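Local coordinates for oxidoreductase (PDB 7D5M), which binds NAD+ as a homolog of inositol dehydrogenase in the Gfo/Idh/MocA family and probably oxidises a sugar or polyol substrate, at the interface of chains A and B and the interface of chains A and C. Sequence-based numbering; all coordinates share one arbitrary frame. Chains: chain A/B/C, Oxidoreductase.

Contact 1: the interface of chains A and B. Residues chain A 263-265, 267; chain B 274, 276, 281.
Two neighbouring strands of chain B, 271-277 and 280-285, receive the loop that follows strand 255-261 of chain A, and the contact centres on A:Asn264 and B:Arg274. NE of B:Arg274 lies 2.9 Å from the amide oxygen OD1 of A:Asn264, in the carbonyl plane and on a lone pair; NH2 of B:Arg274 also donates to OD1, at 3.2 Å, but from above that plane. OD1 lies in the plane of the guanidinium, while the amide itself stands almost upright to it, 87° away. CG of A:Asn264 stands anti to the backbone N (chi1 -180°), which points the amide oxygen at the arginine, whose chain is extended from CG to NE. Asparagine suits this place because its short, neutral amide puts one oxygen within reach of two N-H groups. The hydroxyl OG of B:Ser281 donates to the backbone O of A:Ala265 at 2.7 Å, and CB of B:Ser281, in the same chain as the arginine, lies over one face of the guanidinium toward its rim and may limit its tilt. B:Ile276 supplies the apolar flank: its CG2 packs on CA of A:Asn264 at 3.9 Å, and its CD1 lies 3.4 Å from OD1 of the same asparagine. The patch is part of a two-fold symmetric interface, repeated with the chains exchanged, and is likely to belong to the tetramer's assembly. All lie in the C-terminal alpha/beta domain, a loop of one subunit meeting the sheet of the other.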
# COMPACT_ATOMS: atom_id res chain seq x y z
N VAL A 263 -8.88 -19.46 -9.41
CA VAL A 263 -10.27 -19.09 -9.01
C VAL A 263 -10.24 -18.15 -7.79
O VAL A 263 -11.28 -18.01 -7.10
CB VAL A 263 -11.11 -20.36 -8.75
CG1 VAL A 263 -11.21 -21.19 -10.01
CG2 VAL A 263 -10.57 -21.19 -7.60
N ASN A 264 -9.12 -17.47 -7.56
CA ASN A 264 -9.03 -16.43 -6.50
C ASN A 264 -9.64 -15.14 -7.05
O ASN A 264 -8.89 -14.23 -7.48
CB ASN A 264 -7.59 -16.26 -6.02
CG ASN A 264 -7.49 -15.21 -4.94
OD1 ASN A 264 -8.49 -14.88 -4.31
ND2 ASN A 264 -6.28 -14.70 -4.75
N ALA A 265 -10.97 -15.07 -7.07
CA ALA A 265 -11.75 -14.00 -7.73
C ALA A 265 -11.19 -12.64 -7.32
O ALA A 265 -11.03 -12.41 -6.12
CB ALA A 265 -13.21 -14.14 -7.39
N SER A 267 -8.20 -11.36 -7.92
CA SER A 267 -6.71 -11.34 -7.92
C SER A 267 -6.20 -11.21 -9.36
O SER A 267 -6.56 -12.04 -10.20
CB SER A 267 -6.12 -12.55 -7.24
OG SER A 267 -4.69 -12.50 -7.36
N ARG B 274 -9.75 -13.57 4.09
CA ARG B 274 -10.17 -13.39 2.68
C ARG B 274 -11.24 -14.43 2.41
O ARG B 274 -10.98 -15.62 2.60
CB ARG B 274 -8.98 -13.54 1.72
CG ARG B 274 -9.34 -13.30 0.26
CD ARG B 274 -8.15 -13.42 -0.66
NE ARG B 274 -8.49 -13.12 -2.04
CZ ARG B 274 -8.57 -11.90 -2.57
NH1 ARG B 274 -8.31 -10.82 -1.86
NH2 ARG B 274 -8.89 -11.78 -3.85
N ILE B 276 -13.46 -15.96 -0.56
CA ILE B 276 -13.37 -16.04 -2.04
C ILE B 276 -14.62 -16.76 -2.56
O ILE B 276 -14.82 -17.93 -2.21
CB ILE B 276 -12.07 -16.74 -2.47
CG1 ILE B 276 -10.86 -16.07 -1.82
CG2 ILE B 276 -11.99 -16.78 -3.99
CD1 ILE B 276 -9.61 -16.89 -1.84
N SER B 281 -14.18 -11.63 -4.28
CA SER B 281 -13.57 -11.85 -2.95
C SER B 281 -13.73 -10.59 -2.09
O SER B 281 -13.86 -9.49 -2.63
CB SER B 281 -12.12 -12.23 -3.06
OG SER B 281 -11.97 -13.44 -3.80

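Contact 2: the interface of chains A and C. Residues chain A 4, 35-36, 320, 331; chain C 27, 31, 330.
The rings of C:Phe330 and C:Tyr27 form the apolar centre, with CB of A:Arg320 packed 3.6 Å from both CZ of C:Phe330 and CE2 of C:Tyr27. NH2 of A:Arg35 sits over the phenylalanine face, 3.5 Å from the centroid, a cation-pi contact; the guanidinium plane stands 74° from the ring, pointing a nitrogen at it. CD of A:Glu331 packs on the same ring, and its OE1 forms a 2.8 Å salt bridge with NH1 of A:Arg35, within chain A, that should hold the guanidinium over the ring. OG of C:Ser31 meets NH2 of A:Arg35 at 2.9 Å in a weak bond. CG of C:Tyr27 lies anti to the backbone N (chi1 178°), which sends the ring across to A:Asp36, where its OH donates to OD1 at 2.7 Å on the syn lone pair. OD2 of A:Asp36 holds NH1 of A:Arg320 at 2.7 Å, and both arginines reach the hydroxyl through weak bonds. Tyrosine fits by joining a ring for packing to a hydroxyl for the rim. A phenylalanine in place of C:Tyr27 would probably leave A:Asp36 OD1 without its donor across the interface. C:Tyr27 and C:Ser31, on helix 26-34 of the Rossmann domain, face 3-10 helix 35-37 of chain A across this two-fold interface, while C:Phe330 and A:Glu331 begin copies of helix 329-349.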
# COMPACT_ATOMS: atom_id res chain seq x y z
N GLY A 4 23.83 -3.20 -23.52
CA GLY A 4 23.51 -3.79 -24.83
C GLY A 4 24.73 -4.31 -25.56
O GLY A 4 24.59 -4.79 -26.70
N ARG A 35 16.76 -9.52 -27.78
CA ARG A 35 17.34 -8.36 -27.07
C ARG A 35 18.86 -8.53 -26.94
O ARG A 35 19.33 -9.66 -26.69
CB ARG A 35 16.69 -8.22 -25.70
CG ARG A 35 16.87 -6.83 -25.10
CD ARG A 35 16.14 -6.80 -23.78
NE ARG A 35 15.98 -5.45 -23.26
CZ ARG A 35 15.22 -5.15 -22.21
NH1 ARG A 35 14.61 -6.11 -21.54
NH2 ARG A 35 15.13 -3.90 -21.80
N ASP A 36 19.60 -7.43 -27.13
CA ASP A 36 21.05 -7.36 -26.79
C ASP A 36 21.85 -8.39 -27.58
O ASP A 36 22.86 -8.88 -27.06
CB ASP A 36 21.29 -7.57 -25.29
CG ASP A 36 20.46 -6.66 -24.40
OD1 ASP A 36 20.15 -5.54 -24.85
OD2 ASP A 36 20.13 -7.09 -23.27
N ARG A 320 19.31 -2.50 -16.09
CA ARG A 320 19.33 -1.91 -17.46
C ARG A 320 19.03 -0.41 -17.39
O ARG A 320 19.29 0.29 -18.38
CB ARG A 320 18.31 -2.63 -18.35
CG ARG A 320 18.66 -4.10 -18.58
CD ARG A 320 17.46 -4.95 -18.94
NE ARG A 320 17.84 -6.35 -18.96
CZ ARG A 320 18.37 -6.98 -20.01
NH1 ARG A 320 18.54 -6.35 -21.16
NH2 ARG A 320 18.70 -8.26 -19.91
N GLU A 331 12.23 -7.69 -18.65
CA GLU A 331 13.65 -7.63 -18.19
C GLU A 331 14.03 -8.97 -17.56
O GLU A 331 15.10 -9.49 -17.87
CB GLU A 331 13.87 -6.46 -17.23
CG GLU A 331 14.00 -5.14 -17.95
CD GLU A 331 12.76 -4.69 -18.70
OE1 GLU A 331 12.81 -4.64 -19.97
OE2 GLU A 331 11.75 -4.41 -18.05
N TYR C 27 21.09 3.19 -23.35
CA TYR C 27 20.59 1.80 -23.50
C TYR C 27 19.08 1.78 -23.76
O TYR C 27 18.63 1.04 -24.65
CB TYR C 27 20.94 0.93 -22.29
CG TYR C 27 20.36 -0.45 -22.46
CD1 TYR C 27 20.84 -1.28 -23.45
CD2 TYR C 27 19.26 -0.86 -21.73
CE1 TYR C 27 20.28 -2.53 -23.67
CE2 TYR C 27 18.70 -2.11 -21.93
CZ TYR C 27 19.21 -2.95 -22.90
OH TYR C 27 18.65 -4.17 -23.12
N SER C 31 17.17 -0.19 -26.66
CA SER C 31 16.23 -1.27 -26.25
C SER C 31 14.88 -1.04 -26.94
O SER C 31 14.33 -1.98 -27.53
CB SER C 31 16.12 -1.35 -24.76
OG SER C 31 15.48 -2.56 -24.38
N PHE C 330 10.50 0.21 -20.07
CA PHE C 330 11.02 -0.21 -21.41
C PHE C 330 9.85 -0.39 -22.39
O PHE C 330 10.00 -0.04 -23.57
CB PHE C 330 11.92 -1.44 -21.31
CG PHE C 330 13.27 -1.12 -20.72
CD1 PHE C 330 14.32 -0.72 -21.52
CD2 PHE C 330 13.47 -1.20 -19.35
CE1 PHE C 330 15.56 -0.43 -20.97
CE2 PHE C 330 14.71 -0.90 -18.80
CZ PHE C 330 15.75 -0.50 -19.61

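Contact 3: the interface of chains A and C. Residues chain A 305, 308, 323-324; chain C 268, 287.
C:Met268 reaches into chain A, across a two-fold symmetric interface that is likely to be part of the assembly, and touches A:Glu305, A:Met308, A:Ala323 and A:Gly324. Its methyl CE comes to 3.6 Å from CB of A:Ala323 and 3.7 Å from SD of A:Met308, while CG lies against CD of A:Glu305 at 3.6 Å. The glutamate and the methionine run past each other in opposite directions, so that the aliphatic part of A:Glu305 covers the thioether; the two methionines cross at a slant. Methionine's unbranched chain can fold to its surroundings: here it bends at chi2 (-60°) and chi3 (-57°), turning CE toward A:Ala323. The small A:Ala323 and A:Gly324 let the chains come near, and CA of A:Gly324 meets the backbone O of C:Met268 at 3.4 Å. Farther out, A:Glu305, at the end of strand 301-305, bends at chi2 (-89°), carrying its carboxylate past the methionine toward C:Glu287. The two acids do not touch, and water may ease the likely repulsion between them if both are charged. Two waters link them: water 1 contacts OE1 of A:Glu305, water 2 its OE2, and both converge on OE1 of C:Glu287, 2.7 Å from water 1 and 2.6 Å from water 2.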
# COMPACT_ATOMS: atom_id res chain seq x y z
N GLU A 305 14.99 -1.90 -2.73
CA GLU A 305 14.65 -1.42 -4.09
C GLU A 305 15.69 -1.93 -5.09
O GLU A 305 16.90 -1.82 -4.80
CB GLU A 305 14.60 0.10 -4.11
CG GLU A 305 13.34 0.65 -3.48
CD GLU A 305 12.15 0.84 -4.42
OE1 GLU A 305 12.30 0.62 -5.63
OE2 GLU A 305 11.06 1.21 -3.91
N MET A 308 19.70 -0.37 -6.08
CA MET A 308 20.31 0.44 -4.99
C MET A 308 21.65 -0.16 -4.54
O MET A 308 21.80 -1.39 -4.55
CB MET A 308 19.37 0.59 -3.80
CG MET A 308 18.19 1.50 -4.10
SD MET A 308 18.64 3.20 -4.54
CE MET A 308 19.00 3.85 -2.91
N ALA A 323 17.94 2.89 -10.54
CA ALA A 323 16.95 2.68 -9.46
C ALA A 323 15.82 3.71 -9.58
O ALA A 323 16.12 4.87 -9.95
CB ALA A 323 17.63 2.79 -8.12
N GLY A 324 14.59 3.29 -9.30
CA GLY A 324 13.40 4.16 -9.33
C GLY A 324 12.64 4.08 -10.65
O GLY A 324 11.44 4.35 -10.64
N MET C 268 12.42 7.33 -4.13
CA MET C 268 13.05 6.54 -5.21
C MET C 268 12.78 7.19 -6.57
O MET C 268 13.59 7.00 -7.49
CB MET C 268 12.51 5.11 -5.17
CG MET C 268 13.02 4.31 -3.99
SD MET C 268 14.83 4.17 -3.98
CE MET C 268 15.11 3.42 -5.57
N GLU C 287 6.26 4.64 -10.52
CA GLU C 287 6.97 3.47 -9.94
C GLU C 287 6.05 2.24 -9.98
O GLU C 287 6.55 1.12 -9.84
CB GLU C 287 7.45 3.77 -8.53
CG GLU C 287 8.52 4.84 -8.48
CD GLU C 287 8.90 5.23 -7.06
OE1 GLU C 287 9.41 4.34 -6.32
OE2 GLU C 287 8.63 6.37 -6.69
O HOH W 1 11.08 2.51 -7.43
O HOH W 2 9.00 2.74 -4.38

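Chain A uses different surfaces for its two partners in the four-chain assembly. Contact 1, to chain B, lies about 36 Å from contact 2 and 30 Å from contact 3, measured between the centres of their C-alpha atoms. Contacts 2 and 3, 18 Å apart, belong to the same two-fold interface with chain C and are joined in chain A by the segment from residue 320 to 324. The loop after strand 255-261 serves both partners, through residues 263-267 toward chain B and through residue 268 of chain C toward chain A. Such a pairing of two distinct interfaces is consistent with a tetramer.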